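Side-chain contacts in glycosyl hydrolase, family 31/fibronectin type III domain protein (Clostridium perfringens, PDB 4UAP), which binds N-acetylgalactosamine as a calcium-containing beta-sandwich carbohydrate-binding module of a family 31 glycoside hydrolase: residues A[70-75]-A[85-90]; A[124-129]-A[145-150]. All coordinates share one frame; numbering follows the deposited sequence.

Interaction 1. Residues A[70-75]-A[85-90]. With NGA (2-acetamido-2-deoxy-beta-D-galactopyranose), chain C.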
loop_
_atom_site.group_PDB
_atom_site.type_symbol
_atom_site.label_atom_id
_atom_site.label_comp_id
_atom_site.label_asym_id
_atom_site.label_seq_id
_atom_site.Cartn_x
_atom_site.Cartn_y
_atom_site.Cartn_z
ATOM N N PHE A 70 7.126 7.613 3.646
ATOM C CA PHE A 70 6.297 7.157 2.547
ATOM C C PHE A 70 4.847 7.452 2.904
ATOM O O PHE A 70 4.484 7.560 4.080
ATOM C CB PHE A 70 6.541 5.677 2.188
ATOM C CG PHE A 70 6.239 4.691 3.281
ATOM C CD1 PHE A 70 4.944 4.237 3.489
ATOM C CD2 PHE A 70 7.263 4.165 4.052
ATOM C CE1 PHE A 70 4.676 3.304 4.472
ATOM C CE2 PHE A 70 6.998 3.233 5.050
ATOM C CZ PHE A 70 5.708 2.799 5.252
ATOM N N THR A 71 4.047 7.638 1.862
ATOM C CA THR A 71 2.676 8.097 1.978
ATOM C C THR A 71 1.756 7.167 1.213
ATOM O O THR A 71 1.921 6.980 0.005
ATOM C CB THR A 71 2.518 9.524 1.431
ATOM O OG1 THR A 71 3.320 10.425 2.211
ATOM C CG2 THR A 71 1.063 9.957 1.479
ATOM N N ILE A 72 0.798 6.589 1.933
ATOM C CA ILE A 72 -0.192 5.694 1.364
ATOM C C ILE A 72 -1.463 6.499 1.098
ATOM O O ILE A 72 -1.977 7.163 1.999
ATOM C CB ILE A 72 -0.492 4.506 2.314
ATOM C CG1 ILE A 72 0.810 3.750 2.648
ATOM C CG2 ILE A 72 -1.534 3.565 1.696
ATOM C CD1 ILE A 72 0.668 2.710 3.758
ATOM N N TYR A 73 -1.940 6.462 -0.144
ATOM C CA TYR A 73 -3.163 7.156 -0.506
ATOM C C TYR A 73 -4.338 6.185 -0.469
ATOM O O TYR A 73 -4.380 5.196 -1.209
ATOM C CB TYR A 73 -3.030 7.799 -1.886
ATOM C CG TYR A 73 -2.052 8.958 -1.918
ATOM C CD1 TYR A 73 -0.678 8.736 -2.036
ATOM C CD2 TYR A 73 -2.505 10.277 -1.825
ATOM C CE1 TYR A 73 0.216 9.796 -2.064
ATOM C CE2 TYR A 73 -1.612 11.344 -1.841
ATOM C CZ TYR A 73 -0.264 11.099 -1.970
ATOM O OH TYR A 73 0.610 12.156 -2.001
ATOM N N ASN A 74 -5.288 6.472 0.417
ATOM C CA ASN A 74 -6.399 5.574 0.670
ATOM C C ASN A 74 -7.603 5.892 -0.201
ATOM O O ASN A 74 -7.776 7.023 -0.646
ATOM C CB ASN A 74 -6.792 5.631 2.144
ATOM C CG ASN A 74 -5.675 5.159 3.047
ATOM O OD1 ASN A 74 -5.147 4.066 2.860
ATOM N ND2 ASN A 74 -5.276 5.999 4.000
ATOM N N ARG A 75 -8.429 4.881 -0.441
ATOM C CA ARG A 75 -9.595 5.065 -1.291
ATOM C C ARG A 75 -10.650 5.868 -0.543
ATOM O O ARG A 75 -11.152 5.432 0.491
ATOM C CB ARG A 75 -10.172 3.722 -1.743
ATOM C CG ARG A 75 -11.374 3.887 -2.672
ATOM C CD ARG A 75 -12.039 2.564 -2.961
ATOM N NE ARG A 75 -13.184 2.750 -3.841
ATOM C CZ ARG A 75 -13.924 1.753 -4.310
ATOM N NH1 ARG A 75 -13.633 0.501 -3.973
ATOM N NH2 ARG A 75 -14.947 2.012 -5.111
ATOM N N ALA A 85 -14.027 -0.062 1.267
ATOM C CA ALA A 85 -13.011 -1.004 0.783
ATOM C C ALA A 85 -11.585 -0.564 1.135
ATOM O O ALA A 85 -10.633 -1.310 0.916
ATOM C CB ALA A 85 -13.147 -1.192 -0.732
ATOM N N ALA A 86 -11.435 0.641 1.683
ATOM C CA ALA A 86 -10.113 1.167 2.016
ATOM C C ALA A 86 -9.425 0.436 3.179
ATOM O O ALA A 86 -10.059 -0.243 3.995
ATOM C CB ALA A 86 -10.213 2.661 2.336
ATOM N N MET A 87 -8.108 0.594 3.233
ATOM C CA MET A 87 -7.287 0.079 4.323
ATOM C C MET A 87 -7.717 0.688 5.671
ATOM O O MET A 87 -8.060 1.873 5.751
ATOM C CB MET A 87 -5.807 0.380 4.037
ATOM C CG MET A 87 -4.798 -0.538 4.755
ATOM S SD MET A 87 -3.116 -0.285 4.107
ATOM C CE MET A 87 -2.895 1.458 4.414
ATOM N N LYS A 88 -7.709 -0.132 6.717
ATOM C CA LYS A 88 -8.056 0.312 8.065
ATOM C C LYS A 88 -6.862 0.187 9.005
ATOM O O LYS A 88 -6.740 0.942 9.967
ATOM C CB LYS A 88 -9.223 -0.503 8.619
ATOM C CG LYS A 88 -9.709 -0.017 9.986
ATOM C CD LYS A 88 -10.861 -0.864 10.528
ATOM C CE LYS A 88 -11.455 -0.230 11.781
ATOM N NZ LYS A 88 -12.514 -1.080 12.403
ATOM N N LYS A 89 -5.992 -0.786 8.725
ATOM C CA LYS A 89 -4.852 -1.088 9.585
ATOM C C LYS A 89 -3.668 -1.597 8.770
ATOM O O LYS A 89 -3.821 -2.418 7.870
ATOM C CB LYS A 89 -5.242 -2.123 10.641
ATOM C CG LYS A 89 -4.171 -2.425 11.675
ATOM C CD LYS A 89 -4.784 -3.323 12.750
ATOM C CE LYS A 89 -3.751 -3.968 13.642
ATOM N NZ LYS A 89 -4.431 -4.836 14.661
ATOM N N VAL A 90 -2.483 -1.114 9.105
ATOM C CA VAL A 90 -1.306 -1.384 8.300
ATOM C C VAL A 90 -0.104 -1.492 9.204
ATOM O O VAL A 90 -0.068 -0.895 10.281
ATOM C CB VAL A 90 -1.080 -0.266 7.246
ATOM C CG1 VAL A 90 -0.738 1.065 7.923
ATOM C CG2 VAL A 90 -0.016 -0.665 6.210
HETATM C C1 NGA C . -17.516 -3.255 -4.852
HETATM C C2 NGA C . -16.893 -1.901 -5.178
HETATM C C3 NGA C . -15.596 -2.106 -5.933
HETATM C C4 NGA C . -14.715 -3.063 -5.141
HETATM C C5 NGA C . -15.439 -4.404 -5.022
HETATM C C6 NGA C . -14.716 -5.492 -4.238
HETATM C C7 NGA C . -18.181 0.161 -5.592
HETATM C C8 NGA C . -19.100 0.876 -6.540
HETATM N N2 NGA C . -17.805 -1.069 -5.964
HETATM O O1 NGA C . -18.472 -3.056 -3.839
HETATM O O3 NGA C . -15.006 -0.841 -6.114
HETATM O O4 NGA C . -14.492 -2.514 -3.860
HETATM O O5 NGA C . -16.631 -4.211 -4.320
HETATM O O6 NGA C . -15.563 -6.629 -4.104
HETATM O O7 NGA C . -17.819 0.712 -4.542
HETATM O O HOH W 1 -6.968 2.520 1.347
#

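Interaction 2. Residues A[124-129]-A[145-150]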
loop_
_atom_site.group_PDB
_atom_site.type_symbol
_atom_site.label_atom_id
_atom_site.label_comp_id
_atom_site.label_asym_id
_atom_site.label_seq_id
_atom_site.Cartn_x
_atom_site.Cartn_y
_atom_site.Cartn_z
ATOM N N ASP A 124 17.063 -0.141 1.930
ATOM C CA ASP A 124 17.047 -0.628 0.553
ATOM C C ASP A 124 15.750 -1.373 0.226
ATOM O O ASP A 124 15.475 -1.660 -0.939
ATOM C CB ASP A 124 18.243 -1.524 0.275
ATOM C CG ASP A 124 18.544 -2.461 1.409
ATOM O OD1 ASP A 124 17.585 -3.001 1.994
ATOM O OD2 ASP A 124 19.746 -2.661 1.717
ATOM N N LYS A 125 14.962 -1.678 1.255
ATOM C CA LYS A 125 13.688 -2.385 1.080
ATOM C C LYS A 125 12.683 -1.969 2.148
ATOM O O LYS A 125 13.042 -1.791 3.310
ATOM C CB LYS A 125 13.904 -3.898 1.138
ATOM C CG LYS A 125 12.636 -4.700 1.077
ATOM C CD LYS A 125 12.875 -6.139 1.503
ATOM C CE LYS A 125 13.426 -6.967 0.381
ATOM N NZ LYS A 125 13.604 -8.381 0.845
ATOM N N ILE A 126 11.423 -1.809 1.750
ATOM C CA ILE A 126 10.364 -1.533 2.707
ATOM C C ILE A 126 9.214 -2.471 2.407
ATOM O O ILE A 126 8.800 -2.623 1.253
ATOM C CB ILE A 126 9.916 -0.057 2.649
ATOM C CG1 ILE A 126 11.002 0.827 3.278
ATOM C CG2 ILE A 126 8.589 0.137 3.376
ATOM C CD1 ILE A 126 10.687 2.294 3.268
ATOM N N VAL A 127 8.730 -3.145 3.437
ATOM C CA VAL A 127 7.632 -4.074 3.250
ATOM C C VAL A 127 6.440 -3.542 4.002
ATOM O O VAL A 127 6.514 -3.328 5.210
ATOM C CB VAL A 127 7.970 -5.486 3.741
ATOM C CG1 VAL A 127 6.777 -6.418 3.500
ATOM C CG2 VAL A 127 9.235 -6.010 3.040
ATOM N N ILE A 128 5.363 -3.295 3.267
ATOM C CA ILE A 128 4.131 -2.734 3.832
ATOM C C ILE A 128 3.047 -3.789 3.819
ATOM O O ILE A 128 2.750 -4.359 2.776
ATOM C CB ILE A 128 3.650 -1.508 3.042
ATOM C CG1 ILE A 128 4.748 -0.438 3.024
ATOM C CG2 ILE A 128 2.323 -0.963 3.636
ATOM C CD1 ILE A 128 4.477 0.720 2.107
ATOM N N THR A 129 2.454 -4.061 4.972
ATOM C CA THR A 129 1.437 -5.092 5.035
ATOM C C THR A 129 0.095 -4.510 5.448
ATOM O O THR A 129 -0.045 -3.982 6.549
ATOM C CB THR A 129 1.828 -6.215 6.014
ATOM O OG1 THR A 129 3.142 -6.684 5.693
ATOM C CG2 THR A 129 0.854 -7.371 5.887
ATOM N N ILE A 145 1.111 4.462 -3.419
ATOM C CA ILE A 145 2.045 4.628 -2.323
ATOM C C ILE A 145 3.237 5.385 -2.881
ATOM O O ILE A 145 3.814 4.971 -3.882
ATOM C CB ILE A 145 2.483 3.277 -1.707
ATOM C CG1 ILE A 145 1.258 2.555 -1.118
ATOM C CG2 ILE A 145 3.555 3.512 -0.630
ATOM C CD1 ILE A 145 1.546 1.136 -0.549
ATOM N N GLU A 146 3.560 6.516 -2.253
ATOM C CA GLU A 146 4.645 7.402 -2.690
ATOM C C GLU A 146 5.779 7.442 -1.678
ATOM O O GLU A 146 5.532 7.440 -0.472
ATOM C CB GLU A 146 4.126 8.830 -2.900
ATOM C CG GLU A 146 3.124 8.965 -4.014
ATOM C CD GLU A 146 2.756 10.401 -4.279
ATOM O OE1 GLU A 146 2.900 11.230 -3.353
ATOM O OE2 GLU A 146 2.325 10.700 -5.413
ATOM N N PHE A 147 7.014 7.506 -2.173
ATOM C CA PHE A 147 8.197 7.549 -1.312
ATOM C C PHE A 147 8.916 8.886 -1.491
ATOM O O PHE A 147 9.159 9.323 -2.614
ATOM C CB PHE A 147 9.134 6.368 -1.629
ATOM C CG PHE A 147 8.529 5.026 -1.309
ATOM C CD1 PHE A 147 7.616 4.441 -2.173
ATOM C CD2 PHE A 147 8.843 4.373 -0.129
ATOM C CE1 PHE A 147 7.032 3.222 -1.870
ATOM C CE2 PHE A 147 8.277 3.155 0.182
ATOM C CZ PHE A 147 7.363 2.575 -0.692
ATOM N N TYR A 148 9.221 9.549 -0.383
ATOM C CA TYR A 148 9.844 10.873 -0.434
ATOM C C TYR A 148 11.264 10.818 0.104
ATOM O O TYR A 148 11.484 10.489 1.274
ATOM C CB TYR A 148 9.016 11.890 0.354
ATOM C CG TYR A 148 7.743 12.290 -0.353
ATOM C CD1 TYR A 148 6.598 11.504 -0.268
ATOM C CD2 TYR A 148 7.694 13.445 -1.117
ATOM C CE1 TYR A 148 5.430 11.868 -0.925
ATOM C CE2 TYR A 148 6.542 13.820 -1.773
ATOM C CZ TYR A 148 5.415 13.030 -1.682
ATOM O OH TYR A 148 4.276 13.414 -2.349
ATOM N N GLU A 149 12.226 11.133 -0.753
ATOM C CA GLU A 149 13.633 11.040 -0.386
ATOM C C GLU A 149 14.092 12.269 0.409
ATOM O O GLU A 149 13.626 13.386 0.176
ATOM C CB GLU A 149 14.490 10.859 -1.646
ATOM C CG GLU A 149 15.940 10.473 -1.360
ATOM C CD GLU A 149 16.747 10.193 -2.623
ATOM O OE1 GLU A 149 16.283 10.536 -3.734
ATOM O OE2 GLU A 149 17.850 9.620 -2.497
ATOM N N LYS A 150 15.001 12.061 1.357
ATOM C CA LYS A 150 15.582 13.176 2.088
ATOM C C LYS A 150 16.563 13.899 1.173
ATOM O O LYS A 150 17.597 13.335 0.798
ATOM C CB LYS A 150 16.277 12.708 3.366
ATOM C CG LYS A 150 16.833 13.846 4.234
ATOM C CD LYS A 150 17.341 13.313 5.569
ATOM C CE LYS A 150 17.838 14.417 6.498
ATOM N NZ LYS A 150 19.062 15.085 5.976
#

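Interaction 1. Residues A[70-75]-A[85-90]
Met-87 swings its methyl across the interface to Ile-72, the two side chains crossing at about a right angle, with Met-87 CE 3.7 Å from Ile-72 CG2. The bend at the last torsion of the methionine (chi3 58°) turns CE back toward strand 64-74, where it also lies 3.8 Å from Asn-74 OD1. Further along, Ile-72 CD1 meets Val-90 CG2 in looser contact. A water bridges the two segments: it donates to Asn-74 OD1 (2.8 Å), accepts from Met-87 N (2.9 Å) and takes a weak bond from Arg-75 N, while Asn-74 ND2 is held by Ser-111 O and Thr-114 OG1. Beyond it Arg-75 runs fully extended to the sugar and turns the edge of its guanidinium to O3 of the N-acetylgalactosamine. NH1 donates to O3 (2.9 Å) and O4 (3.1 Å) of the sugar; NH2 adds weak bonds to O3 and O7. Ala-85 CB packs obliquely against Arg-75 NH1 at 3.7 Å and touches the sugar at O4. O3 thus accepts from both terminal nitrogens, from NH2 only weakly, and contact with O4, whose axial position distinguishes galactose from glucose, is consistent with galacto-specific recognition.

Interaction 2. Residues A[124-129]-A[145-150]
In Ile-126 CG1 stands anti to the carbonyl carbon (chi1 -73°) and the chain then runs on extended to CD1; the same arrangement in Ile-128 brings both terminal methyls to the opposite strand. Phe-147 shares this first torsion, and its ring points toward the facing strand and meets both methyls. The side chains of Ile-126 and Phe-147 run alongside one another, pointing opposite ways, and Ile-126 CD1 comes to the edge of the ring, near its plane, 4.0 Å from Phe-147 CE2. Ile-128 CD1 approaches the same ring obliquely and more loosely, 4.4 Å from Phe-147 CZ. Its closer partner is Ile-145: the two isoleucines point at each other tip to tip, and Ile-128 CD1 sits 4.0 Å from Ile-145 CD1 and equally near its CG2 branch. One methyl therefore touches both branches of Ile-145. No hydrogen bond crosses the contact, which consists of hydrocarbon alone. Phe-59 of strand 55-61 packs on Ile-128 and Ile-145, and its ring meets that of Phe-147 with the planes at about 50°; Leu-67 lies against Ile-126. On the other face of strand 141-149, Tyr-148 OH donates to Glu-146 OE1 (2.8 Å), which Tyr-73 OH also binds. The axes of the short strand segments 125-129 and 145-149 stay 11.5 Å apart at their closest and run at 147°, so the side chains alone span the gap. Aliphatic and aromatic side chains meeting between two facing sheets make up the hydrophobic core of a beta-sandwich, the fold of this module.

How the interactions relate
Interaction 1 closes before interaction 2 opens along the chain, and their centres lie about 14 Å apart. Both join the same two antiparallel sheets: strands 87-96 and 125-133 are neighbours in one, strands 64-74 and 141-149 in the other. Within the second sheet Thr-71 N is probably hydrogen-bonded to Glu-146 O (2.8 Å). Between the contacts, Phe-70 and Val-90 of interaction 1 both touch Ile-128 of interaction 2, so the apolar interior is continuous. Its two parts differ in setting: interaction 1 runs from this core out to the sugar pocket, whereas interaction 2 is apolar and lies mostly inside, with Phe-147 partly exposed. The sandwich thus connects its hydrophobic core to a sugar site reached by Arg-75 and Ala-85.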